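PDB 3GG8: pyruvate kinase from Toxoplasma gondii, which catalyses the last step of glycolysis, transferring the phosphoryl group of phosphoenolpyruvate to ADP to give pyruvate and ATP. Local coordinates for residues Tyr145-Leu159 with Asn192-Val204. Residues are numbered along the deposited sequence; the frame is centred on the assembly and turned at random.
Sequences YGALPQSVKPGNTIL and NMNLPNVKVQLPV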
loop_
_atom_site.group_PDB
_atom_site.type_symbol
_atom_site.label_atom_id
_atom_site.label_comp_id
_atom_site.label_asym_id
_atom_site.label_seq_id
_atom_site.Cartn_x
_atom_site.Cartn_y
_atom_site.Cartn_z
ATOM N N TYR C 145 44.363 -13.449 31.857
ATOM C CA TYR C 145 43.105 -14.163 31.975
ATOM C C TYR C 145 43.350 -15.627 32.334
ATOM O O TYR C 145 43.697 -16.440 31.480
ATOM C CB TYR C 145 42.321 -13.997 30.670
ATOM C CG TYR C 145 41.008 -14.739 30.580
ATOM C CD1 TYR C 145 40.660 -15.418 29.407
ATOM C CD2 TYR C 145 40.096 -14.747 31.648
ATOM C CE1 TYR C 145 39.448 -16.107 29.304
ATOM C CE2 TYR C 145 38.881 -15.440 31.555
ATOM C CZ TYR C 145 38.572 -16.117 30.381
ATOM O OH TYR C 145 37.390 -16.790 30.264
ATOM N N GLY C 146 43.160 -15.939 33.613
ATOM C CA GLY C 146 43.532 -17.241 34.184
ATOM C C GLY C 146 42.771 -18.435 33.636
ATOM O O GLY C 146 43.287 -19.553 33.636
ATOM N N ALA C 147 41.544 -18.187 33.183
ATOM C CA ALA C 147 40.679 -19.210 32.607
ATOM C C ALA C 147 40.815 -19.332 31.084
ATOM O O ALA C 147 40.008 -19.999 30.456
ATOM C CB ALA C 147 39.219 -18.934 32.980
ATOM N N LEU C 148 41.822 -18.700 30.488
ATOM C CA LEU C 148 42.062 -18.862 29.037
ATOM C C LEU C 148 42.029 -20.323 28.521
ATOM O O LEU C 148 41.334 -20.622 27.531
ATOM C CB LEU C 148 43.358 -18.156 28.599
ATOM C CG LEU C 148 43.754 -18.234 27.121
ATOM C CD1 LEU C 148 42.728 -17.517 26.228
ATOM C CD2 LEU C 148 45.166 -17.708 26.892
ATOM N N PRO C 149 42.782 -21.235 29.165
ATOM C CA PRO C 149 42.853 -22.595 28.604
ATOM C C PRO C 149 41.542 -23.371 28.729
ATOM O O PRO C 149 41.348 -24.379 28.040
ATOM C CB PRO C 149 43.954 -23.268 29.436
ATOM C CG PRO C 149 44.646 -22.166 30.176
ATOM C CD PRO C 149 43.602 -21.112 30.385
ATOM N N GLN C 150 40.653 -22.886 29.593
ATOM C CA GLN C 150 39.326 -23.461 29.790
ATOM C C GLN C 150 38.220 -22.643 29.087
ATOM O O GLN C 150 37.032 -22.840 29.340
ATOM C CB GLN C 150 39.033 -23.573 31.294
ATOM C CG GLN C 150 39.879 -24.641 32.041
ATOM C CD GLN C 150 41.257 -24.134 32.465
ATOM O OE1 GLN C 150 41.388 -23.039 33.008
ATOM N NE2 GLN C 150 42.289 -24.948 32.229
ATOM N N SER C 151 38.613 -21.728 28.208
ATOM C CA SER C 151 37.662 -20.891 27.487
ATOM C C SER C 151 37.838 -21.109 25.991
ATOM O O SER C 151 36.879 -21.169 25.219
ATOM C CB SER C 151 37.887 -19.413 27.832
ATOM O OG SER C 151 37.832 -19.196 29.236
ATOM N N VAL C 152 39.097 -21.238 25.612
ATOM C CA VAL C 152 39.541 -21.391 24.243
ATOM C C VAL C 152 39.703 -22.891 23.928
ATOM O O VAL C 152 39.966 -23.701 24.832
ATOM C CB VAL C 152 40.834 -20.511 24.059
ATOM C CG1 VAL C 152 42.056 -21.318 23.750
ATOM C CG2 VAL C 152 40.602 -19.366 23.091
ATOM N N LYS C 153 39.474 -23.267 22.668
ATOM C CA LYS C 153 39.632 -24.653 22.207
ATOM C C LYS C 153 40.429 -24.661 20.904
ATOM O O LYS C 153 40.497 -23.630 20.236
ATOM C CB LYS C 153 38.266 -25.326 21.983
ATOM C CG LYS C 153 37.383 -25.426 23.235
ATOM C CD LYS C 153 36.203 -26.377 23.030
ATOM C CE LYS C 153 34.922 -25.842 23.697
ATOM N NZ LYS C 153 35.095 -25.421 25.137
ATOM N N PRO C 154 41.041 -25.814 20.537
ATOM C CA PRO C 154 41.732 -25.906 19.243
ATOM C C PRO C 154 40.882 -25.358 18.086
ATOM O O PRO C 154 39.714 -25.718 17.949
ATOM C CB PRO C 154 41.943 -27.415 19.072
ATOM C CG PRO C 154 42.067 -27.936 20.470
ATOM C CD PRO C 154 41.140 -27.077 21.304
ATOM N N GLY C 155 41.454 -24.484 17.270
ATOM C CA GLY C 155 40.725 -23.951 16.127
ATOM C C GLY C 155 40.256 -22.535 16.364
ATOM O O GLY C 155 40.064 -21.773 15.402
ATOM N N ASN C 156 40.077 -22.188 17.641
ATOM C CA ASN C 156 39.768 -20.821 18.070
ATOM C C ASN C 156 40.850 -19.822 17.657
ATOM O O ASN C 156 42.027 -20.160 17.579
ATOM C CB ASN C 156 39.605 -20.738 19.596
ATOM C CG ASN C 156 38.187 -21.025 20.068
ATOM O OD1 ASN C 156 37.965 -21.932 20.879
ATOM N ND2 ASN C 156 37.223 -20.259 19.573
ATOM N N THR C 157 40.442 -18.581 17.432
ATOM C CA THR C 157 41.378 -17.519 17.118
ATOM C C THR C 157 41.562 -16.590 18.323
ATOM O O THR C 157 40.588 -16.235 18.986
ATOM C CB THR C 157 40.903 -16.737 15.876
ATOM O OG1 THR C 157 40.973 -17.598 14.731
ATOM C CG2 THR C 157 41.769 -15.516 15.638
ATOM N N ILE C 158 42.808 -16.228 18.620
ATOM C CA ILE C 158 43.090 -15.188 19.615
ATOM C C ILE C 158 43.789 -14.001 18.956
ATOM O O ILE C 158 44.814 -14.176 18.278
ATOM C CB ILE C 158 43.985 -15.689 20.786
ATOM C CG1 ILE C 158 43.352 -16.857 21.530
ATOM C CG2 ILE C 158 44.281 -14.552 21.767
ATOM C CD1 ILE C 158 44.336 -17.537 22.480
ATOM N N LEU C 159 43.234 -12.808 19.167
ATOM C CA LEU C 159 43.819 -11.551 18.683
ATOM C C LEU C 159 44.610 -10.825 19.774
ATOM O O LEU C 159 44.184 -10.768 20.942
ATOM C CB LEU C 159 42.733 -10.628 18.118
ATOM C CG LEU C 159 42.515 -10.586 16.602
ATOM C CD1 LEU C 159 42.253 -11.955 16.032
ATOM C CD2 LEU C 159 41.369 -9.662 16.267
ATOM N N ASN C 192 46.419 -5.476 24.815
ATOM C CA ASN C 192 45.091 -6.070 24.891
ATOM C C ASN C 192 44.951 -7.348 24.052
ATOM O O ASN C 192 45.651 -7.551 23.053
ATOM C CB ASN C 192 44.003 -5.048 24.536
ATOM C CG ASN C 192 44.089 -4.554 23.089
ATOM O OD1 ASN C 192 44.533 -5.272 22.176
ATOM N ND2 ASN C 192 43.643 -3.307 22.875
ATOM N N MET C 193 44.036 -8.202 24.490
ATOM C CA MET C 193 43.742 -9.456 23.816
ATOM C C MET C 193 42.241 -9.596 23.589
ATOM O O MET C 193 41.415 -9.143 24.394
ATOM C CB MET C 193 44.288 -10.644 24.625
ATOM C CG MET C 193 45.814 -10.634 24.749
ATOM S SD MET C 193 46.505 -11.952 25.773
ATOM C CE MET C 193 45.993 -13.425 24.877
ATOM N N ASN C 194 41.899 -10.212 22.463
ATOM C CA ASN C 194 40.523 -10.518 22.150
ATOM C C ASN C 194 40.343 -11.999 21.897
ATOM O O ASN C 194 41.239 -12.672 21.357
ATOM C CB ASN C 194 40.054 -9.690 20.953
ATOM C CG ASN C 194 40.026 -8.199 21.264
ATOM O OD1 ASN C 194 41.060 -7.541 21.255
ATOM N ND2 ASN C 194 38.844 -7.674 21.562
ATOM N N LEU C 195 39.171 -12.494 22.286
ATOM C CA LEU C 195 38.827 -13.908 22.147
ATOM C C LEU C 195 37.579 -14.104 21.276
ATOM O O LEU C 195 36.515 -14.412 21.805
ATOM C CB LEU C 195 38.593 -14.488 23.538
ATOM C CG LEU C 195 39.689 -15.208 24.320
ATOM C CD1 LEU C 195 41.124 -14.735 24.053
ATOM C CD2 LEU C 195 39.343 -15.222 25.822
ATOM N N PRO C 196 37.703 -13.913 19.943
ATOM C CA PRO C 196 36.569 -14.031 19.013
ATOM C C PRO C 196 35.724 -15.300 19.231
ATOM O O PRO C 196 36.284 -16.393 19.305
ATOM C CB PRO C 196 37.254 -14.091 17.641
ATOM C CG PRO C 196 38.520 -13.338 17.823
ATOM C CD PRO C 196 38.954 -13.557 19.245
ATOM N N ASN C 197 34.402 -15.147 19.365
ATOM C CA ASN C 197 33.481 -16.288 19.504
ATOM C C ASN C 197 33.649 -17.063 20.835
ATOM O O ASN C 197 33.216 -18.218 20.948
ATOM C CB ASN C 197 33.642 -17.240 18.302
ATOM C CG ASN C 197 32.326 -17.846 17.830
ATOM O OD1 ASN C 197 31.229 -17.377 18.162
ATOM N ND2 ASN C 197 32.436 -18.896 17.023
ATOM N N VAL C 198 34.271 -16.424 21.833
ATOM C CA VAL C 198 34.465 -17.043 23.158
ATOM C C VAL C 198 33.993 -16.104 24.279
ATOM O O VAL C 198 34.398 -14.942 24.342
ATOM C CB VAL C 198 35.959 -17.447 23.395
ATOM C CG1 VAL C 198 36.185 -17.912 24.830
ATOM C CG2 VAL C 198 36.388 -18.531 22.440
ATOM N N LYS C 199 33.128 -16.609 25.155
ATOM C CA LYS C 199 32.672 -15.842 26.308
ATOM C C LYS C 199 33.825 -15.596 27.305
ATOM O O LYS C 199 34.555 -16.516 27.662
ATOM C CB LYS C 199 31.476 -16.551 26.973
ATOM C CG LYS C 199 31.190 -16.101 28.400
ATOM C CD LYS C 199 29.717 -16.198 28.789
ATOM C CE LYS C 199 29.413 -15.186 29.896
ATOM N NZ LYS C 199 27.953 -14.891 30.068
ATOM N N VAL C 200 33.992 -14.354 27.740
ATOM C CA VAL C 200 35.041 -14.023 28.707
ATOM C C VAL C 200 34.505 -14.222 30.123
ATOM O O VAL C 200 33.528 -13.588 30.507
ATOM C CB VAL C 200 35.600 -12.593 28.508
ATOM C CG1 VAL C 200 36.688 -12.292 29.528
ATOM C CG2 VAL C 200 36.146 -12.428 27.081
ATOM N N GLN C 201 35.141 -15.118 30.880
ATOM C CA GLN C 201 34.668 -15.500 32.212
ATOM C C GLN C 201 35.159 -14.536 33.284
ATOM O O GLN C 201 35.707 -14.946 34.313
ATOM C CB GLN C 201 35.092 -16.931 32.563
ATOM C CG GLN C 201 34.471 -18.024 31.696
ATOM C CD GLN C 201 35.059 -19.408 31.990
ATOM O OE1 GLN C 201 35.262 -19.786 33.158
ATOM N NE2 GLN C 201 35.330 -20.172 30.931
ATOM N N LEU C 202 34.930 -13.254 33.040
ATOM C CA LEU C 202 35.286 -12.190 33.968
ATOM C C LEU C 202 34.050 -11.347 34.229
ATOM O O LEU C 202 33.233 -11.150 33.316
ATOM C CB LEU C 202 36.391 -11.309 33.365
ATOM C CG LEU C 202 37.739 -11.967 33.070
ATOM C CD1 LEU C 202 38.658 -10.961 32.438
ATOM C CD2 LEU C 202 38.365 -12.580 34.339
ATOM N N PRO C 203 33.893 -10.865 35.475
ATOM C CA PRO C 203 32.785 -9.991 35.836
ATOM C C PRO C 203 32.762 -8.728 34.987
ATOM O O PRO C 203 33.776 -8.045 34.848
ATOM C CB PRO C 203 33.061 -9.652 37.317
ATOM C CG PRO C 203 34.469 -10.008 37.572
ATOM C CD PRO C 203 34.757 -11.156 36.640
ATOM N N VAL C 204 31.603 -8.454 34.408
ATOM C CA VAL C 204 31.375 -7.277 33.604
ATOM C C VAL C 204 31.449 -6.034 34.482
ATOM O O VAL C 204 32.045 -5.040 34.094
ATOM C CB VAL C 204 30.053 -7.399 32.792
ATOM C CG1 VAL C 204 29.629 -6.041 32.194
ATOM C CG2 VAL C 204 30.229 -8.431 31.662
HETATM O O HOH W 1 38.867 -17.156 20.871
#
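Y145 reaches across to 192-204 with its ring, and its hydroxyl OH accepts a nearly straight bond from the backbone N of Q201 (2.9 Å, N-H...O 161°). The reach follows from chi1 of 177°, which sets CG opposite the backbone N and sends the ring toward the other segment. The same OH donates to S151 OG (2.7 Å), and S151 OG in turn donates to A147 O from well above the carbonyl plane; this relay fixes the direction of the phenol proton and ties the 145-148 turn to Q201. The ring is packed as well as bonded: V200 CG1 lies over one face, the backbone of A147 and L148 covers the opposite one, and L195 CD2 comes within 3.6 Å of CE1. The side-chain amide of Q201 is turned 86° from the plane of the Y145 ring.

L195 divides its two methyls, CD2 meeting the Y145 ring while CD1 touches L148 CD1 and I158 CG2, both at 3.9 Å. V198 meets a mixed surface, its CG1 against the backbone O and CB of S151 and its CG2 against N156 ND2, with V152 CG2 farther off. Farther along, L159 and N194 form an antiparallel hydrogen-bonded pair, with L159 N to N194 O at 3.0 Å and N194 N to L159 O at 2.8 Å. Beyond the pair, the type II turn from L195 to V198 follows, and a water donates to both T157 O and P196 O.

Strand 193-194 thus edges the mixed sheet beside 157-160, and 195-202 then runs along the loop 145-152, an arrangement consistent with the small beta domain of pyruvate kinases, inserted between the third strand of the (beta/alpha)8 barrel and the helix 207-217 that follows.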